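PDB 1UKU: periplasmic divalent cation tolerance protein CutA from Pyrococcus horikoshii, which binds copper at the interface between two trimers and is involved in resistance toward heavy metals, copper binding probably promoting further oligomerization. Local coordinates for residues Y5-W11 against L32-R36; R25-C29 against I54-R58. All coordinates share one frame; numbering follows the deposited sequence.

Contact 1: Y5-W11 against L32-R36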
# COMPACT_ATOMS: atom_id res chain seq x y z
N TYR A 5 -2.16 -2.48 -8.00
CA TYR A 5 -2.99 -3.01 -6.92
C TYR A 5 -4.33 -3.47 -7.51
O TYR A 5 -4.98 -2.76 -8.27
CB TYR A 5 -3.24 -1.95 -5.86
CG TYR A 5 -4.01 -2.37 -4.62
CD1 TYR A 5 -3.48 -3.29 -3.75
CD2 TYR A 5 -5.28 -1.84 -4.32
CE1 TYR A 5 -4.17 -3.69 -2.59
CE2 TYR A 5 -5.98 -2.23 -3.16
CZ TYR A 5 -5.40 -3.15 -2.30
OH TYR A 5 -6.06 -3.53 -1.15
N THR A 6 -4.76 -4.66 -7.12
CA THR A 6 -6.08 -5.18 -7.44
C THR A 6 -6.55 -6.01 -6.25
O THR A 6 -5.79 -6.31 -5.35
CB THR A 6 -6.06 -5.96 -8.77
OG1 THR A 6 -7.41 -6.27 -9.15
CG2 THR A 6 -5.29 -7.25 -8.71
N THR A 7 -7.83 -6.34 -6.22
CA THR A 7 -8.37 -7.13 -5.15
C THR A 7 -9.12 -8.29 -5.72
O THR A 7 -9.62 -8.21 -6.84
CB THR A 7 -9.28 -6.34 -4.21
OG1 THR A 7 -10.54 -6.07 -4.85
CG2 THR A 7 -8.68 -5.01 -3.83
N PHE A 8 -9.19 -9.35 -4.94
CA PHE A 8 -9.81 -10.63 -5.34
C PHE A 8 -10.75 -11.12 -4.26
O PHE A 8 -10.56 -10.81 -3.09
CB PHE A 8 -8.75 -11.72 -5.58
CG PHE A 8 -7.81 -11.44 -6.71
CD1 PHE A 8 -8.18 -11.74 -8.01
CD2 PHE A 8 -6.55 -10.86 -6.48
CE1 PHE A 8 -7.32 -11.50 -9.06
CE2 PHE A 8 -5.68 -10.63 -7.56
CZ PHE A 8 -6.09 -10.93 -8.85
N PRO A 9 -11.77 -11.89 -4.63
CA PRO A 9 -12.73 -12.39 -3.64
C PRO A 9 -12.19 -13.47 -2.71
O PRO A 9 -12.75 -13.59 -1.62
CB PRO A 9 -13.88 -12.86 -4.52
CG PRO A 9 -13.22 -13.27 -5.76
CD PRO A 9 -12.20 -12.16 -6.00
N ASP A 10 -11.15 -14.21 -3.07
CA ASP A 10 -10.42 -15.00 -2.07
C ASP A 10 -9.11 -15.48 -2.68
O ASP A 10 -8.68 -15.00 -3.75
CB ASP A 10 -11.21 -16.21 -1.50
CG ASP A 10 -10.70 -16.67 -0.10
OD1 ASP A 10 -10.92 -15.94 0.89
OD2 ASP A 10 -10.12 -17.78 0.11
N TRP A 11 -8.48 -16.42 -1.98
CA TRP A 11 -7.14 -16.82 -2.23
C TRP A 11 -7.01 -17.64 -3.48
O TRP A 11 -5.98 -17.54 -4.17
CB TRP A 11 -6.65 -17.64 -1.03
CG TRP A 11 -6.25 -16.80 0.13
CD1 TRP A 11 -6.98 -16.52 1.22
CD2 TRP A 11 -5.03 -16.08 0.25
NE1 TRP A 11 -6.29 -15.68 2.05
CE2 TRP A 11 -5.08 -15.38 1.46
CE3 TRP A 11 -3.89 -15.96 -0.55
CZ2 TRP A 11 -4.02 -14.57 1.89
CZ3 TRP A 11 -2.85 -15.18 -0.12
CH2 TRP A 11 -2.92 -14.49 1.07
N LEU A 32 0.39 -10.81 -1.54
CA LEU A 32 -1.04 -11.03 -1.31
C LEU A 32 -1.32 -11.00 0.17
O LEU A 32 -0.64 -11.64 0.94
CB LEU A 32 -1.50 -12.37 -1.86
CG LEU A 32 -1.70 -12.46 -3.38
CD1 LEU A 32 -0.55 -11.93 -4.23
CD2 LEU A 32 -2.06 -13.89 -3.76
N ARG A 33 -2.37 -10.29 0.57
CA ARG A 33 -2.79 -10.28 1.97
C ARG A 33 -4.28 -9.95 2.06
O ARG A 33 -4.82 -9.22 1.26
CB ARG A 33 -1.97 -9.33 2.85
CG ARG A 33 -2.39 -7.88 2.84
CD ARG A 33 -2.12 -7.19 1.59
NE ARG A 33 -2.61 -5.80 1.56
CZ ARG A 33 -3.86 -5.41 1.31
NH1 ARG A 33 -4.82 -6.27 1.15
NH2 ARG A 33 -4.14 -4.11 1.22
N GLU A 34 -4.94 -10.56 3.04
CA GLU A 34 -6.35 -10.31 3.29
C GLU A 34 -6.67 -8.87 3.69
O GLU A 34 -5.87 -8.19 4.34
CB GLU A 34 -6.84 -11.30 4.37
CG GLU A 34 -6.89 -12.74 3.89
CD GLU A 34 -7.13 -13.74 5.01
OE1 GLU A 34 -6.88 -14.96 4.80
OE2 GLU A 34 -7.58 -13.34 6.11
N HIS A 35 -7.88 -8.45 3.34
CA HIS A 35 -8.44 -7.23 3.92
C HIS A 35 -9.95 -7.35 3.91
O HIS A 35 -10.51 -8.27 3.31
CB HIS A 35 -7.98 -5.96 3.19
CG HIS A 35 -8.45 -5.87 1.77
ND1 HIS A 35 -7.60 -5.85 0.69
CD2 HIS A 35 -9.71 -5.76 1.26
CE1 HIS A 35 -8.31 -5.80 -0.42
NE2 HIS A 35 -9.59 -5.71 -0.11
N ARG A 36 -10.59 -6.43 4.60
CA ARG A 36 -12.05 -6.29 4.59
C ARG A 36 -12.40 -5.04 3.80
O ARG A 36 -11.91 -3.92 4.08
CB ARG A 36 -12.59 -6.22 6.01
CG ARG A 36 -12.44 -7.57 6.71
CD ARG A 36 -12.67 -7.52 8.17
NE ARG A 36 -12.87 -8.86 8.72
CZ ARG A 36 -11.92 -9.68 9.13
NH1 ARG A 36 -10.63 -9.33 9.07
NH2 ARG A 36 -12.26 -10.88 9.61
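Trp11 gives its indole N-H to Glu34: NE1 lies 2.9 Å from OE1, in a nearly straight bond (167°) that uses the anti lone pair of the carboxylate oxygen and runs close to the indole plane. The six-membered half of the same indole supplies hydrocarbon, its CZ3 resting 3.6 Å from Leu32 CB, so one large amphipathic residue serves both a polar and an apolar neighbour. At the other end of the contact, CG2 of Thr7 meets the imidazole edge of His35, 3.5 Å from CE1. Tyr5 reaches in with CG anti to its backbone N (chi1 -176°), which brings OH within 3.1 Å of Arg33 NH2; that bond is bent and weak, and the hydroxyl's stronger partner is Asn31 of the second subunit.

Behind this first shell, Arg33 NH1 donates to His35 ND1 over 2.8 Å, within both flat groups' planes, while His35 NE2 bonds to Glu50. Held at both nitrogens, the imidazole has its rotation fixed. Segments 5-8 and 32-36 run at 68° to each other; as in the ferredoxin-like fold, strand 44-57 separates the two strands joined by helix 11-23. Leu32 also packs on Ala14 of that helix, and strand 29-41 continues the sheet into neighbouring subunits.

Contact 2: R25-C29 against I54-R58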
# COMPACT_ATOMS: atom_id res chain seq x y z
N ARG A 25 4.97 -13.84 -17.65
CA ARG A 25 6.11 -12.96 -17.45
C ARG A 25 5.69 -11.47 -17.48
O ARG A 25 6.45 -10.57 -17.80
CB ARG A 25 7.24 -13.39 -18.39
CG ARG A 25 7.85 -14.76 -17.94
CD ARG A 25 8.93 -14.59 -16.95
NE ARG A 25 9.58 -15.82 -16.47
CZ ARG A 25 10.57 -15.84 -15.58
NH1 ARG A 25 10.99 -14.71 -15.05
NH2 ARG A 25 11.12 -16.98 -15.17
N LEU A 26 4.45 -11.22 -17.04
CA LEU A 26 3.90 -9.88 -17.03
C LEU A 26 4.16 -9.12 -15.74
O LEU A 26 4.01 -7.90 -15.72
CB LEU A 26 2.40 -9.87 -17.34
CG LEU A 26 2.11 -10.25 -18.78
CD1 LEU A 26 0.61 -10.45 -18.95
CD2 LEU A 26 2.62 -9.18 -19.74
N ILE A 27 4.50 -9.87 -14.69
CA ILE A 27 4.88 -9.31 -13.39
C ILE A 27 6.11 -10.04 -12.90
O ILE A 27 6.29 -11.19 -13.25
CB ILE A 27 3.74 -9.38 -12.32
CG1 ILE A 27 3.39 -10.81 -11.91
CG2 ILE A 27 2.52 -8.62 -12.82
CD1 ILE A 27 2.30 -10.87 -10.83
N ALA A 28 6.90 -9.37 -12.07
CA ALA A 28 8.04 -10.01 -11.42
C ALA A 28 7.68 -10.63 -10.08
O ALA A 28 8.33 -11.58 -9.64
CB ALA A 28 9.16 -9.04 -11.23
N CYS A 29 6.69 -10.06 -9.42
CA CYS A 29 6.28 -10.60 -8.13
C CYS A 29 4.97 -10.01 -7.69
O CYS A 29 4.50 -9.01 -8.22
CB CYS A 29 7.35 -10.34 -7.11
SG CYS A 29 7.54 -8.67 -6.84
N ILE A 54 -0.62 -6.80 -4.45
CA ILE A 54 0.34 -5.79 -4.85
C ILE A 54 1.28 -6.46 -5.86
O ILE A 54 2.05 -7.35 -5.52
CB ILE A 54 1.13 -5.28 -3.62
CG1 ILE A 54 0.20 -4.62 -2.59
CG2 ILE A 54 2.18 -4.26 -4.07
CD1 ILE A 54 0.76 -4.62 -1.16
N LEU A 55 1.22 -6.00 -7.09
CA LEU A 55 2.02 -6.52 -8.20
C LEU A 55 3.12 -5.56 -8.59
O LEU A 55 2.91 -4.36 -8.55
CB LEU A 55 1.14 -6.79 -9.42
CG LEU A 55 -0.24 -7.43 -9.16
CD1 LEU A 55 -1.00 -7.58 -10.43
CD2 LEU A 55 -0.08 -8.79 -8.46
N LYS A 56 4.27 -6.09 -8.97
CA LYS A 56 5.43 -5.25 -9.32
C LYS A 56 5.85 -5.59 -10.73
O LYS A 56 6.05 -6.74 -11.07
CB LYS A 56 6.57 -5.47 -8.32
CG LYS A 56 6.12 -5.28 -6.84
CD LYS A 56 7.12 -5.77 -5.78
CE LYS A 56 6.48 -6.67 -4.66
NZ LYS A 56 6.34 -8.19 -4.95
N THR A 57 5.96 -4.57 -11.60
CA THR A 57 6.37 -4.83 -12.99
C THR A 57 7.00 -3.58 -13.61
O THR A 57 7.22 -2.59 -12.93
CB THR A 57 5.19 -5.39 -13.82
OG1 THR A 57 5.70 -5.94 -15.05
CG2 THR A 57 4.20 -4.29 -14.20
N ARG A 58 7.31 -3.67 -14.90
CA ARG A 58 7.84 -2.54 -15.64
C ARG A 58 6.76 -1.63 -16.14
O ARG A 58 5.68 -2.06 -16.48
CB ARG A 58 8.65 -3.00 -16.86
CG ARG A 58 9.76 -3.98 -16.59
CD ARG A 58 10.73 -4.07 -17.75
NE ARG A 58 10.08 -4.27 -19.03
CZ ARG A 58 10.04 -5.41 -19.69
NH1 ARG A 58 10.54 -6.54 -19.16
NH2 ARG A 58 9.43 -5.46 -20.87
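Backbone hydrogen bonds join Ala28 and Cys29 to Lys56. Ala28 N donates to Lys56 O at 2.9 Å, and Lys56 N returns a bond to Cys29 O at 3.0 Å, a two-way exchange that brings the incoming chain alongside the end of strand 44-57. Next to it, Leu55 CA makes a C-H...O contact with Cys29 O at 3.5 Å, giving that carbonyl a second, softer partner.

One side-chain hydrogen bond extends the backbone pairing. Thr57 carries OG1 anti to its backbone N (chi1 -166°), and from there the hydroxyl donates to Leu26 O over 2.7 Å, approaching from above the carbonyl plane. Threonine suits this place because its beta-branched frame fits a strand while its hydroxyl serves a carbonyl in the irregular segment 25-29.

Apolar packing adds to this: Ile27 CD1 touches Leu55 CD2 at 4.0 Å, and Ile27 and Thr57 also rest on Leu65 of helix 62-72. On another side, Cys29 and Lys56 both lie against Tyr92 of helix 90-99.

Three hydrogen bonds, two between backbone groups and one from the Thr57 hydroxyl, thus satisfy buried polar groups where the chain leaves a Schellman motif at Arg25 and enters strand 29-41, while aliphatic groups meet the surrounding helices.

Overall arrangement
From the N terminus, strand 2-8 and the turn into helix 11-23 supply the first half of contact 1. After that helix, residues 25-29 open contact 2, and the chain runs directly into strand 29-41, where residues 32-36 close contact 1 across the beta-alpha-beta crossover. Strand 44-57 then returns, and residues 54-58 close contact 2 around the hairpin of the two long strands. The two closures therefore cross, sharing the start of strand 29-41. Their centres lie about 16 Å apart, on opposite sides of the chain's centre, yet Tyr5 packs on Ile54. Together they tie helix 11-23 to the sheet, and both touch the third subunit of the trimer.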